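Local atomic coordinates of PfEMP1 variant 1 of strain MC (PDB entry 5LGD), a protein that probably binds host cell-surface receptors as a PfEMP1 adhesin of Plasmodium falciparum, this chain being a helical piece of its DBL region. Residues I20-W25 / Q53-Q58. Numbering follows the deposited sequence.
Sequences IDSIKW and QKWVEQ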
loop_
_atom_site.group_PDB
_atom_site.type_symbol
_atom_site.label_atom_id
_atom_site.label_comp_id
_atom_site.label_asym_id
_atom_site.label_seq_id
_atom_site.Cartn_x
_atom_site.Cartn_y
_atom_site.Cartn_z
ATOM N N ILE B 20 -22.670 26.351 -18.779
ATOM C CA ILE B 20 -23.281 27.604 -18.378
ATOM C C ILE B 20 -23.679 28.396 -19.617
ATOM O O ILE B 20 -24.787 28.911 -19.675
ATOM C CB ILE B 20 -22.386 28.375 -17.341
ATOM C CG1 ILE B 20 -22.379 27.674 -15.937
ATOM C CG2 ILE B 20 -22.802 29.833 -17.161
ATOM C CD1 ILE B 20 -23.644 27.145 -15.423
ATOM N N ASP B 21 -22.815 28.460 -20.606
ATOM C CA ASP B 21 -23.085 29.132 -21.877
ATOM C C ASP B 21 -24.247 28.452 -22.597
ATOM O O ASP B 21 -25.156 29.127 -23.074
ATOM C CB ASP B 21 -21.829 29.172 -22.739
ATOM C CG ASP B 21 -20.717 30.099 -22.287
ATOM O OD1 ASP B 21 -20.991 31.003 -21.481
ATOM O OD2 ASP B 21 -19.585 29.950 -22.787
ATOM N N SER B 22 -24.284 27.118 -22.581
ATOM C CA SER B 22 -25.382 26.353 -23.181
ATOM C C SER B 22 -26.740 26.776 -22.545
ATOM O O SER B 22 -27.696 27.055 -23.268
ATOM C CB SER B 22 -25.114 24.854 -23.057
ATOM O OG SER B 22 -26.044 24.097 -23.812
ATOM N N ILE B 23 -26.769 26.953 -21.223
ATOM C CA ILE B 23 -27.956 27.420 -20.487
ATOM C C ILE B 23 -28.271 28.881 -20.818
ATOM O O ILE B 23 -29.444 29.242 -20.940
ATOM C CB ILE B 23 -27.772 27.253 -18.946
ATOM C CG1 ILE B 23 -27.630 25.773 -18.520
ATOM C CG2 ILE B 23 -28.870 27.980 -18.156
ATOM C CD1 ILE B 23 -26.881 25.619 -17.161
ATOM N N LYS B 24 -27.226 29.729 -20.880
ATOM C CA LYS B 24 -27.375 31.171 -21.152
ATOM C C LYS B 24 -27.938 31.446 -22.548
ATOM O O LYS B 24 -28.492 32.520 -22.749
ATOM C CB LYS B 24 -26.054 31.923 -20.932
ATOM C CG LYS B 24 -25.755 32.237 -19.478
ATOM C CD LYS B 24 -24.271 32.541 -19.322
ATOM C CE LYS B 24 -24.002 33.647 -18.335
ATOM N NZ LYS B 24 -24.083 33.179 -16.924
ATOM N N TRP B 25 -27.814 30.472 -23.501
ATOM C CA TRP B 25 -28.396 30.607 -24.839
ATOM C C TRP B 25 -29.911 30.617 -24.736
ATOM O O TRP B 25 -30.558 31.407 -25.406
ATOM C CB TRP B 25 -27.914 29.506 -25.787
ATOM C CG TRP B 25 -26.617 29.854 -26.445
ATOM C CD1 TRP B 25 -25.401 29.275 -26.217
ATOM C CD2 TRP B 25 -26.399 30.873 -27.436
ATOM N NE1 TRP B 25 -24.440 29.860 -27.014
ATOM C CE2 TRP B 25 -25.024 30.861 -27.756
ATOM C CE3 TRP B 25 -27.231 31.814 -28.066
ATOM C CZ2 TRP B 25 -24.470 31.722 -28.722
ATOM C CZ3 TRP B 25 -26.684 32.669 -29.013
ATOM C CH2 TRP B 25 -25.312 32.644 -29.306
ATOM N N GLN B 53 -25.154 28.385 -33.610
ATOM C CA GLN B 53 -24.514 27.374 -34.469
ATOM C C GLN B 53 -22.984 27.552 -34.484
ATOM O O GLN B 53 -22.261 26.558 -34.420
ATOM C CB GLN B 53 -25.067 27.407 -35.906
ATOM C CG GLN B 53 -24.523 26.268 -36.773
ATOM C CD GLN B 53 -25.321 26.071 -38.022
ATOM O OE1 GLN B 53 -25.266 26.882 -38.954
ATOM N NE2 GLN B 53 -26.063 24.972 -38.080
ATOM N N LYS B 54 -22.510 28.818 -34.573
ATOM C CA LYS B 54 -21.089 29.187 -34.569
ATOM C C LYS B 54 -20.442 28.723 -33.265
ATOM O O LYS B 54 -19.406 28.053 -33.302
ATOM C CB LYS B 54 -20.935 30.714 -34.709
ATOM C CG LYS B 54 -19.615 31.169 -35.324
ATOM C CD LYS B 54 -19.290 32.618 -34.961
ATOM C CE LYS B 54 -18.151 33.164 -35.794
ATOM N NZ LYS B 54 -17.821 34.566 -35.421
ATOM N N TRP B 55 -21.067 29.080 -32.108
ATOM C CA TRP B 55 -20.618 28.716 -30.780
ATOM C C TRP B 55 -20.410 27.225 -30.669
ATOM O O TRP B 55 -19.384 26.839 -30.140
ATOM C CB TRP B 55 -21.645 29.181 -29.731
ATOM C CG TRP B 55 -21.327 28.786 -28.320
ATOM C CD1 TRP B 55 -20.446 29.392 -27.472
ATOM C CD2 TRP B 55 -21.932 27.722 -27.578
ATOM N NE1 TRP B 55 -20.476 28.782 -26.241
ATOM C CE2 TRP B 55 -21.397 27.766 -26.270
ATOM C CE3 TRP B 55 -22.875 26.728 -27.892
ATOM C CZ2 TRP B 55 -21.760 26.843 -25.285
ATOM C CZ3 TRP B 55 -23.261 25.841 -26.898
ATOM C CH2 TRP B 55 -22.701 25.900 -25.616
ATOM N N VAL B 56 -21.374 26.390 -31.151
ATOM C CA VAL B 56 -21.293 24.915 -31.103
ATOM C C VAL B 56 -20.011 24.425 -31.796
ATOM O O VAL B 56 -19.293 23.626 -31.211
ATOM C CB VAL B 56 -22.551 24.175 -31.652
ATOM C CG1 VAL B 56 -22.493 22.679 -31.345
ATOM C CG2 VAL B 56 -23.842 24.763 -31.113
ATOM N N GLU B 57 -19.697 24.948 -32.997
ATOM C CA GLU B 57 -18.487 24.581 -33.738
ATOM C C GLU B 57 -17.210 25.030 -33.017
ATOM O O GLU B 57 -16.279 24.233 -32.928
ATOM C CB GLU B 57 -18.529 25.043 -35.207
ATOM C CG GLU B 57 -18.612 23.895 -36.202
ATOM C CD GLU B 57 -17.536 22.826 -36.107
ATOM O OE1 GLU B 57 -16.348 23.152 -36.340
ATOM O OE2 GLU B 57 -17.879 21.662 -35.798
ATOM N N GLN B 58 -17.200 26.253 -32.432
ATOM C CA GLN B 58 -16.088 26.784 -31.607
ATOM C C GLN B 58 -15.818 25.874 -30.398
ATOM O O GLN B 58 -14.653 25.595 -30.093
ATOM C CB GLN B 58 -16.399 28.206 -31.086
ATOM C CG GLN B 58 -15.537 29.299 -31.709
ATOM C CD GLN B 58 -16.358 30.427 -32.315
ATOM O OE1 GLN B 58 -16.296 30.694 -33.525
ATOM N NE2 GLN B 58 -17.122 31.138 -31.490
#
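W25 turns the edge of its indole onto a face of W55 in a T-shaped (edge-to-face) stack. The leading atom, W25 NE1, sits over one face of W55 at CD2, 3.3 Å away and off-centre toward the rim. The planes are inclined by 61°, with the W25 five-membered and W55 six-membered ring centroids 4.7 Å apart. The N-H of W25 points at the five-membered ring of W55, so the contact probably has some N-H···π character. Farther along the same edge, W25 CZ2 rests 3.9 Å from W55 CB.

W55 spans most of the gap between the helices: with CG anti to the backbone N (chi1 176°), its indole reaches the backbone of the opposite helix. There the benzo end abuts the turn at D21 and S22, W55 CZ2 lying 3.5 Å from D21 CB and W55 CH2 3.6 Å from S22 N. The D21 carboxylate, turned steeply against the indole plane, makes no hydrogen bond to W55 NE1; OD2 stays 3.8 Å away, and this buried N-H has no partner in the model. S22 adds its CB, 3.7 Å from W55 CH2, while its hydroxyl bonds to E152.

The segments belong to long helices 7-29 and 45-70, a nearly antiparallel pair (172°) in the helical bundle of this DBL-family domain, their axes 11.9 Å apart and bridged by the two indoles. F52 and H29 also meet the W25 ring. Helix 144-162 packs beside the pair, E152 touching W55 and V56; helix 106-118 borders helix 7-29 through I20, S22 and I23.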